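Local coordinates for protein insecticidal Delta-Endotoxin Cry8Ea1 (Bacillus Thuringiensis, PDB 3EB7) that kills the soil-dwelling larvae of the beetle Holotrichia parallela, probably by inserting its helical domain into gut-cell membranes and opening pores, at residues A[179-187]-A[464-472]; A[4-15]-A[397-405]. All coordinates share one frame; numbering follows the deposited sequence.

Contact 1. Residues A[179-187]-A[464-472]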
loop_
_atom_site.group_PDB
_atom_site.type_symbol
_atom_site.label_atom_id
_atom_site.label_comp_id
_atom_site.label_asym_id
_atom_site.label_seq_id
_atom_site.Cartn_x
_atom_site.Cartn_y
_atom_site.Cartn_z
ATOM N N SER A 179 -1.347 -1.075 -15.388
ATOM C CA SER A 179 -0.822 -0.166 -14.383
ATOM C C SER A 179 -1.256 1.261 -14.708
ATOM O O SER A 179 -1.753 1.982 -13.840
ATOM C CB SER A 179 0.703 -0.262 -14.271
ATOM O OG SER A 179 1.130 -1.572 -13.949
ATOM N N ASP A 180 -1.109 1.649 -15.969
ATOM C CA ASP A 180 -1.389 3.032 -16.402
ATOM C C ASP A 180 -2.854 3.398 -16.221
ATOM O O ASP A 180 -3.166 4.456 -15.680
ATOM C CB ASP A 180 -0.941 3.228 -17.859
ATOM C CG ASP A 180 0.582 3.402 -17.987
ATOM O OD1 ASP A 180 1.274 3.671 -16.960
ATOM O OD2 ASP A 180 1.095 3.308 -19.137
ATOM N N HIS A 181 -3.744 2.485 -16.606
ATOM C CA HIS A 181 -5.180 2.695 -16.442
ATOM C C HIS A 181 -5.556 2.923 -14.947
ATOM O O HIS A 181 -6.243 3.878 -14.610
ATOM C CB HIS A 181 -5.956 1.526 -17.085
ATOM C CG HIS A 181 -7.442 1.615 -16.896
ATOM N ND1 HIS A 181 -8.280 2.221 -17.813
ATOM C CD2 HIS A 181 -8.233 1.208 -15.876
ATOM C CE1 HIS A 181 -9.522 2.151 -17.384
ATOM N NE2 HIS A 181 -9.528 1.542 -16.210
ATOM N N CYS A 182 -5.060 2.063 -14.066
ATOM C CA CYS A 182 -5.223 2.193 -12.611
ATOM C C CYS A 182 -4.774 3.542 -12.032
ATOM O O CYS A 182 -5.545 4.229 -11.356
ATOM C CB CYS A 182 -4.432 1.093 -11.899
ATOM S SG CYS A 182 -5.163 -0.561 -12.068
ATOM N N VAL A 183 -3.518 3.897 -12.268
ATOM C CA VAL A 183 -2.966 5.141 -11.731
ATOM C C VAL A 183 -3.770 6.328 -12.268
ATOM O O VAL A 183 -4.242 7.157 -11.495
ATOM C CB VAL A 183 -1.432 5.251 -12.024
ATOM C CG1 VAL A 183 -0.877 6.649 -11.627
ATOM C CG2 VAL A 183 -0.682 4.092 -11.309
ATOM N N GLN A 184 -3.977 6.358 -13.578
ATOM C CA GLN A 184 -4.728 7.440 -14.218
ATOM C C GLN A 184 -6.127 7.690 -13.650
ATOM O O GLN A 184 -6.442 8.814 -13.245
ATOM C CB GLN A 184 -4.805 7.247 -15.759
ATOM C CG GLN A 184 -5.741 8.277 -16.411
ATOM C CD GLN A 184 -6.097 7.972 -17.873
ATOM O OE1 GLN A 184 -5.400 7.231 -18.574
ATOM N NE2 GLN A 184 -7.206 8.560 -18.329
ATOM N N TRP A 185 -6.962 6.645 -13.631
ATOM C CA TRP A 185 -8.324 6.730 -13.101
ATOM C C TRP A 185 -8.378 6.845 -11.602
ATOM O O TRP A 185 -9.293 7.469 -11.087
ATOM C CB TRP A 185 -9.189 5.598 -13.637
ATOM C CG TRP A 185 -9.365 5.808 -15.132
ATOM C CD1 TRP A 185 -8.708 5.146 -16.125
ATOM C CD2 TRP A 185 -10.180 6.796 -15.780
ATOM N NE1 TRP A 185 -9.096 5.619 -17.359
ATOM C CE2 TRP A 185 -9.988 6.641 -17.183
ATOM C CE3 TRP A 185 -11.056 7.794 -15.322
ATOM C CZ2 TRP A 185 -10.661 7.440 -18.148
ATOM C CZ3 TRP A 185 -11.735 8.618 -16.305
ATOM C CH2 TRP A 185 -11.525 8.417 -17.688
ATOM N N TYR A 186 -7.361 6.331 -10.901
ATOM C CA TYR A 186 -7.209 6.663 -9.478
ATOM C C TYR A 186 -7.037 8.180 -9.290
ATOM O O TYR A 186 -7.714 8.762 -8.456
ATOM C CB TYR A 186 -6.040 5.906 -8.818
ATOM C CG TYR A 186 -5.751 6.414 -7.414
ATOM C CD1 TYR A 186 -6.360 5.820 -6.282
ATOM C CD2 TYR A 186 -4.863 7.486 -7.212
ATOM C CE1 TYR A 186 -6.096 6.316 -4.962
ATOM C CE2 TYR A 186 -4.595 7.978 -5.939
ATOM C CZ TYR A 186 -5.213 7.402 -4.810
ATOM O OH TYR A 186 -4.888 7.902 -3.548
ATOM N N ARG A 187 -6.143 8.810 -10.070
ATOM C CA ARG A 187 -5.920 10.260 -9.988
ATOM C C ARG A 187 -7.160 11.070 -10.354
ATOM O O ARG A 187 -7.542 11.957 -9.624
ATOM C CB ARG A 187 -4.686 10.687 -10.824
ATOM C CG ARG A 187 -3.335 10.131 -10.233
ATOM C CD ARG A 187 -2.146 10.354 -11.168
ATOM N NE ARG A 187 -0.862 10.020 -10.542
ATOM C CZ ARG A 187 0.292 9.921 -11.207
ATOM N NH1 ARG A 187 0.324 10.096 -12.517
ATOM N NH2 ARG A 187 1.398 9.579 -10.567
ATOM N N ALA A 464 7.690 16.763 -3.302
ATOM C CA ALA A 464 6.248 16.827 -3.358
ATOM C C ALA A 464 5.776 16.489 -4.786
ATOM O O ALA A 464 5.661 17.365 -5.644
ATOM C CB ALA A 464 5.746 18.192 -2.894
ATOM N N ASN A 465 5.571 15.196 -5.027
ATOM C CA ASN A 465 5.034 14.646 -6.262
ATOM C C ASN A 465 4.344 13.319 -5.867
ATOM O O ASN A 465 4.566 12.823 -4.757
ATOM C CB ASN A 465 6.170 14.425 -7.290
ATOM C CG ASN A 465 7.178 13.353 -6.852
ATOM O OD1 ASN A 465 6.811 12.210 -6.562
ATOM N ND2 ASN A 465 8.455 13.723 -6.803
ATOM N N GLU A 466 3.523 12.744 -6.749
ATOM C CA GLU A 466 2.869 11.451 -6.484
ATOM C C GLU A 466 3.317 10.353 -7.456
ATOM O O GLU A 466 2.515 9.520 -7.893
ATOM C CB GLU A 466 1.340 11.591 -6.511
ATOM C CG GLU A 466 0.771 12.685 -5.574
ATOM C CD GLU A 466 1.035 12.380 -4.113
ATOM O OE1 GLU A 466 1.279 11.191 -3.787
ATOM O OE2 GLU A 466 0.997 13.313 -3.278
ATOM N N VAL A 467 4.603 10.368 -7.797
ATOM C CA VAL A 467 5.206 9.347 -8.638
ATOM C C VAL A 467 5.090 7.956 -7.981
ATOM O O VAL A 467 5.022 6.934 -8.668
ATOM C CB VAL A 467 6.685 9.717 -9.012
ATOM C CG1 VAL A 467 7.444 8.512 -9.642
ATOM C CG2 VAL A 467 6.705 10.929 -9.972
ATOM N N GLY A 468 5.018 7.945 -6.654
ATOM C CA GLY A 468 4.884 6.728 -5.884
ATOM C C GLY A 468 3.549 6.026 -6.025
ATOM O O GLY A 468 3.410 4.910 -5.561
ATOM N N HIS A 469 2.572 6.640 -6.697
ATOM C CA HIS A 469 1.358 5.902 -7.079
ATOM C C HIS A 469 1.668 4.676 -7.884
ATOM O O HIS A 469 0.925 3.714 -7.826
ATOM C CB HIS A 469 0.355 6.736 -7.854
ATOM C CG HIS A 469 -0.337 7.779 -7.041
ATOM N ND1 HIS A 469 -1.018 8.824 -7.617
ATOM C CD2 HIS A 469 -0.460 7.936 -5.703
ATOM C CE1 HIS A 469 -1.536 9.583 -6.667
ATOM N NE2 HIS A 469 -1.203 9.068 -5.497
ATOM N N TYR A 470 2.765 4.708 -8.621
ATOM C CA TYR A 470 3.275 3.528 -9.326
ATOM C C TYR A 470 4.131 2.575 -8.472
ATOM O O TYR A 470 4.314 1.415 -8.858
ATOM C CB TYR A 470 4.114 3.962 -10.534
ATOM C CG TYR A 470 3.300 4.386 -11.742
ATOM C CD1 TYR A 470 3.044 5.737 -11.995
ATOM C CD2 TYR A 470 2.761 3.421 -12.613
ATOM C CE1 TYR A 470 2.287 6.145 -13.102
ATOM C CE2 TYR A 470 1.988 3.809 -13.713
ATOM C CZ TYR A 470 1.757 5.164 -13.950
ATOM O OH TYR A 470 1.016 5.536 -15.048
ATOM N N LEU A 471 4.659 3.046 -7.329
ATOM C CA LEU A 471 5.782 2.336 -6.645
ATOM C C LEU A 471 5.378 1.711 -5.299
ATOM O O LEU A 471 6.099 0.902 -4.739
ATOM C CB LEU A 471 6.984 3.296 -6.463
ATOM C CG LEU A 471 7.296 4.211 -7.671
ATOM C CD1 LEU A 471 8.358 5.272 -7.353
ATOM C CD2 LEU A 471 7.727 3.414 -8.919
ATOM N N GLY A 472 4.219 2.112 -4.782
ATOM C CA GLY A 472 3.727 1.640 -3.500
ATOM C C GLY A 472 4.281 2.459 -2.366
ATOM O O GLY A 472 4.221 2.027 -1.208
HETATM O O HOH W 1 -1.448 7.236 -15.779
HETATM O O HOH W 2 -2.451 9.294 -2.861
#

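Contact 2. Residues A[4-15]-A[397-405]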
loop_
_atom_site.group_PDB
_atom_site.type_symbol
_atom_site.label_atom_id
_atom_site.label_comp_id
_atom_site.label_asym_id
_atom_site.label_seq_id
_atom_site.Cartn_x
_atom_site.Cartn_y
_atom_site.Cartn_z
ATOM N N ARG A 4 -16.537 -1.720 3.496
ATOM C CA ARG A 4 -15.832 -2.583 4.478
ATOM C C ARG A 4 -15.512 -3.940 3.924
ATOM O O ARG A 4 -14.399 -4.424 4.070
ATOM C CB ARG A 4 -16.659 -2.819 5.773
ATOM C CG ARG A 4 -17.276 -1.573 6.370
ATOM C CD ARG A 4 -18.629 -1.853 7.020
ATOM N NE ARG A 4 -18.474 -2.528 8.287
ATOM C CZ ARG A 4 -18.677 -1.959 9.479
ATOM N NH1 ARG A 4 -19.065 -0.690 9.569
ATOM N NH2 ARG A 4 -18.490 -2.671 10.593
ATOM N N ASP A 5 -16.520 -4.557 3.321
ATOM C CA ASP A 5 -16.403 -5.859 2.630
ATOM C C ASP A 5 -15.366 -5.855 1.498
ATOM O O ASP A 5 -14.509 -6.736 1.431
ATOM C CB ASP A 5 -17.773 -6.213 2.048
ATOM C CG ASP A 5 -17.994 -7.716 1.914
ATOM O OD1 ASP A 5 -17.008 -8.502 2.028
ATOM O OD2 ASP A 5 -19.186 -8.105 1.682
ATOM N N ALA A 6 -15.456 -4.860 0.612
ATOM C CA ALA A 6 -14.538 -4.714 -0.544
ATOM C C ALA A 6 -13.090 -4.532 -0.109
ATOM O O ALA A 6 -12.188 -5.126 -0.671
ATOM C CB ALA A 6 -14.974 -3.587 -1.432
ATOM N N VAL A 7 -12.897 -3.736 0.927
ATOM C CA VAL A 7 -11.582 -3.408 1.451
ATOM C C VAL A 7 -11.025 -4.624 2.173
ATOM O O VAL A 7 -9.844 -4.923 2.110
ATOM C CB VAL A 7 -11.682 -2.166 2.362
ATOM C CG1 VAL A 7 -10.448 -2.009 3.240
ATOM C CG2 VAL A 7 -11.843 -0.937 1.475
ATOM N N LYS A 8 -11.923 -5.350 2.832
ATOM C CA LYS A 8 -11.575 -6.591 3.471
ATOM C C LYS A 8 -11.055 -7.559 2.411
ATOM O O LYS A 8 -10.019 -8.161 2.578
ATOM C CB LYS A 8 -12.809 -7.121 4.217
ATOM C CG LYS A 8 -12.523 -8.107 5.301
ATOM C CD LYS A 8 -13.827 -8.697 5.818
ATOM C CE LYS A 8 -13.650 -10.151 6.293
ATOM N NZ LYS A 8 -14.018 -11.144 5.240
ATOM N N THR A 9 -11.766 -7.672 1.298
ATOM C CA THR A 9 -11.393 -8.565 0.204
ATOM C C THR A 9 -10.051 -8.204 -0.417
ATOM O O THR A 9 -9.186 -9.064 -0.600
ATOM C CB THR A 9 -12.471 -8.534 -0.893
ATOM O OG1 THR A 9 -13.717 -8.938 -0.308
ATOM C CG2 THR A 9 -12.111 -9.483 -2.050
ATOM N N ALA A 10 -9.899 -6.931 -0.751
ATOM C CA ALA A 10 -8.714 -6.410 -1.394
ATOM C C ALA A 10 -7.487 -6.550 -0.498
ATOM O O ALA A 10 -6.404 -6.894 -0.984
ATOM C CB ALA A 10 -8.939 -4.950 -1.773
ATOM N N ILE A 11 -7.637 -6.290 0.804
ATOM C CA ILE A 11 -6.482 -6.422 1.723
ATOM C C ILE A 11 -6.044 -7.867 1.848
ATOM O O ILE A 11 -4.847 -8.173 1.873
ATOM C CB ILE A 11 -6.769 -5.817 3.108
ATOM C CG1 ILE A 11 -6.567 -4.296 3.053
ATOM C CG2 ILE A 11 -5.869 -6.413 4.156
ATOM C CD1 ILE A 11 -7.040 -3.572 4.289
ATOM N N SER A 12 -7.032 -8.761 1.919
ATOM C CA SER A 12 -6.791 -10.180 2.028
ATOM C C SER A 12 -6.060 -10.721 0.782
ATOM O O SER A 12 -5.132 -11.551 0.878
ATOM C CB SER A 12 -8.152 -10.862 2.189
ATOM O OG SER A 12 -8.048 -12.255 1.994
ATOM N N LEU A 13 -6.506 -10.263 -0.391
ATOM C CA LEU A 13 -5.937 -10.666 -1.656
ATOM C C LEU A 13 -4.510 -10.207 -1.770
ATOM O O LEU A 13 -3.663 -11.023 -2.113
ATOM C CB LEU A 13 -6.776 -10.159 -2.832
ATOM C CG LEU A 13 -7.689 -11.129 -3.589
ATOM C CD1 LEU A 13 -8.012 -12.448 -2.865
ATOM C CD2 LEU A 13 -8.943 -10.408 -3.921
ATOM N N VAL A 14 -4.205 -8.943 -1.442
ATOM C CA VAL A 14 -2.793 -8.525 -1.504
ATOM C C VAL A 14 -1.906 -9.247 -0.498
ATOM O O VAL A 14 -0.760 -9.550 -0.793
ATOM C CB VAL A 14 -2.513 -6.983 -1.523
ATOM C CG1 VAL A 14 -3.453 -6.259 -2.426
ATOM C CG2 VAL A 14 -2.523 -6.418 -0.176
ATOM N N GLY A 15 -2.448 -9.553 0.672
ATOM C CA GLY A 15 -1.723 -10.355 1.632
ATOM C C GLY A 15 -1.406 -11.757 1.161
ATOM O O GLY A 15 -0.325 -12.282 1.414
ATOM N N VAL A 397 -12.285 -1.641 10.804
ATOM C CA VAL A 397 -13.309 -1.440 9.798
ATOM C C VAL A 397 -12.660 -0.874 8.492
ATOM O O VAL A 397 -12.996 -1.281 7.379
ATOM C CB VAL A 397 -14.462 -0.518 10.366
ATOM C CG1 VAL A 397 -15.439 -0.073 9.265
ATOM C CG2 VAL A 397 -15.208 -1.236 11.481
ATOM N N GLU A 398 -11.726 0.059 8.653
ATOM C CA GLU A 398 -11.047 0.714 7.522
ATOM C C GLU A 398 -9.777 -0.045 7.121
ATOM O O GLU A 398 -9.505 -0.229 5.933
ATOM C CB GLU A 398 -10.763 2.174 7.883
ATOM C CG GLU A 398 -12.003 2.860 8.453
ATOM C CD GLU A 398 -11.841 4.352 8.711
ATOM O OE1 GLU A 398 -12.792 4.989 9.244
ATOM O OE2 GLU A 398 -10.787 4.920 8.365
ATOM N N LEU A 399 -9.065 -0.558 8.123
ATOM C CA LEU A 399 -7.842 -1.362 7.969
ATOM C C LEU A 399 -7.926 -2.801 8.575
ATOM O O LEU A 399 -7.218 -3.132 9.584
ATOM C CB LEU A 399 -6.687 -0.571 8.604
ATOM C CG LEU A 399 -6.388 0.765 7.928
ATOM C CD1 LEU A 399 -5.300 1.488 8.653
ATOM C CD2 LEU A 399 -6.009 0.579 6.447
ATOM N N PRO A 400 -8.759 -3.680 7.954
ATOM C CA PRO A 400 -8.999 -5.012 8.534
ATOM C C PRO A 400 -7.788 -5.907 8.498
ATOM O O PRO A 400 -6.847 -5.641 7.754
ATOM C CB PRO A 400 -10.124 -5.609 7.646
ATOM C CG PRO A 400 -9.957 -4.934 6.329
ATOM C CD PRO A 400 -9.540 -3.487 6.709
ATOM N N PRO A 401 -7.794 -6.977 9.305
ATOM C CA PRO A 401 -6.760 -8.013 9.165
ATOM C C PRO A 401 -6.847 -8.718 7.794
ATOM O O PRO A 401 -7.862 -8.590 7.090
ATOM C CB PRO A 401 -7.071 -8.983 10.324
ATOM C CG PRO A 401 -7.872 -8.225 11.259
ATOM C CD PRO A 401 -8.699 -7.269 10.427
ATOM N N GLU A 402 -5.786 -9.436 7.441
ATOM C CA GLU A 402 -5.663 -10.080 6.148
ATOM C C GLU A 402 -6.490 -11.366 6.080
ATOM O O GLU A 402 -6.673 -11.945 5.000
ATOM C CB GLU A 402 -4.176 -10.390 5.847
ATOM C CG GLU A 402 -3.398 -9.141 5.446
ATOM C CD GLU A 402 -1.908 -9.380 5.187
ATOM O OE1 GLU A 402 -1.491 -10.570 5.110
ATOM O OE2 GLU A 402 -1.160 -8.361 5.057
ATOM N N THR A 403 -6.967 -11.799 7.244
ATOM C CA THR A 403 -7.790 -12.997 7.391
ATOM C C THR A 403 -8.549 -12.927 8.725
ATOM O O THR A 403 -8.157 -12.180 9.643
ATOM C CB THR A 403 -6.914 -14.281 7.363
ATOM O OG1 THR A 403 -7.753 -15.434 7.342
ATOM C CG2 THR A 403 -6.019 -14.381 8.599
ATOM N N LEU A 404 -9.632 -13.696 8.825
ATOM C CA LEU A 404 -10.271 -13.963 10.109
ATOM C C LEU A 404 -9.954 -15.390 10.631
ATOM O O LEU A 404 -10.364 -15.765 11.737
ATOM C CB LEU A 404 -11.776 -13.720 10.018
ATOM C CG LEU A 404 -12.214 -12.277 9.730
ATOM C CD1 LEU A 404 -13.710 -12.225 9.427
ATOM C CD2 LEU A 404 -11.837 -11.289 10.861
ATOM N N ASP A 405 -9.197 -16.168 9.858
ATOM C CA ASP A 405 -8.776 -17.516 10.286
ATOM C C ASP A 405 -7.667 -17.550 11.345
ATOM O O ASP A 405 -7.131 -18.634 11.670
ATOM C CB ASP A 405 -8.296 -18.315 9.081
ATOM C CG ASP A 405 -9.382 -18.503 8.051
ATOM O OD1 ASP A 405 -10.574 -18.267 8.408
ATOM O OD2 ASP A 405 -9.030 -18.884 6.898
HETATM O O HOH W 3 -13.477 -3.713 6.504
HETATM O O HOH W 4 -9.301 -9.460 4.959
HETATM O O HOH W 5 -4.924 -12.953 3.177
#

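Contact 1. Residues A[179-187]-A[464-472]
Y470 lies flat against V183, where helix 161-191 of the N-terminal helical bundle of this three-domain Cry toxin meets a loop of the C-terminal domain. CG2 of V183 stands 3.6 Å from the centroid of the ring, almost on its normal, a CH-pi contact. The phenol O-H ends on D180: Y470 OH donates to D180 OD1 at 2.7 Å, approaching from above a carboxylate plane turned 89° from the ring. D180 OD1 also accepts from the backbone N of Y541, so two donors grip one oxygen, and a water bonded to D180 O donates to the same Y470 OH. Farther along the helix, Y186 and R187 hold H469 from two directions. With CG anti to the backbone N (chi1 171°), Y186 reaches across to set its CE2 edge over one face of the imidazole in a T-shaped pair, planes 73° apart. R187, its chain extended from CG to NE, points NE in the imidazole plane at H469 ND1, 3.2 Å away. The guanidinium is backed on one face by V183 CG1. A second nitrogen, R187 NH2, reaches E466 O at 2.9 Å from above the carbonyl plane, while H469 N comes to that oxygen from the opposite face.

Contact 2. Residues A[4-15]-A[397-405]
E402 and I11 meet across this interface, E402 laying its side chain along the last turn of segment 4-15. With CG anti to its own carbonyl carbon (chi1 -76°) and the chain extended beyond, E402 passes its CG 3.9 Å from I11 CG2 and ends with OE1 3.5 Å from G15 CA, where the helix carries no side chain. I11 points its other branch at P400: I11 CD1 comes to 3.5 Å from P400 CD, a tight fit. The proline ring, its CG 3.7 Å from K8 CA, wedges between K8 and I11, and V7 CG1 touches its CD as well. Around this apolar centre the polar backbone is joined by water. Three waters donate to carbonyl pairs across the interface, R4 with V397, K8 with P401 and S12 with E402, at successive turns of the helix, so segment 397-405 runs beside the helix from R4 to G15. At the R4 end, V397 CG1 sits over one face of the guanidinium, 3.7 Å from NH1. The loop leaves the short helix 395-398, just beyond strand 389-394 of the second domain, and E402 pairs by backbone with A411 in helix 408-411. On the bundle side, helix 2-20 packs against helices 26-40, 47-59 and 198-220, the last of which sends R209 to a salt bridge with E398, whose OE2 also accepts from the backbone N of D245.

How the contacts relate
Both contacts join the N-terminal helical bundle to the beta-rich remainder of the toxin, but each reaches a different domain: contact 1 the C-terminal one, contact 2 the middle one. Their centres are 22 Å apart and their nearest atoms about 11 Å, with no touch between them. Along the chain the segments alternate, 4-15, 179-187, 397-405, 464-472, so the bundle supplies the first two and the later domains answer in the same order. Helix 198-220 links them, packing on Y186 from one side and on V7 from the other. If pore formation requires the bundle to separate, as proposed for Cry toxins, both interfaces would probably have to open.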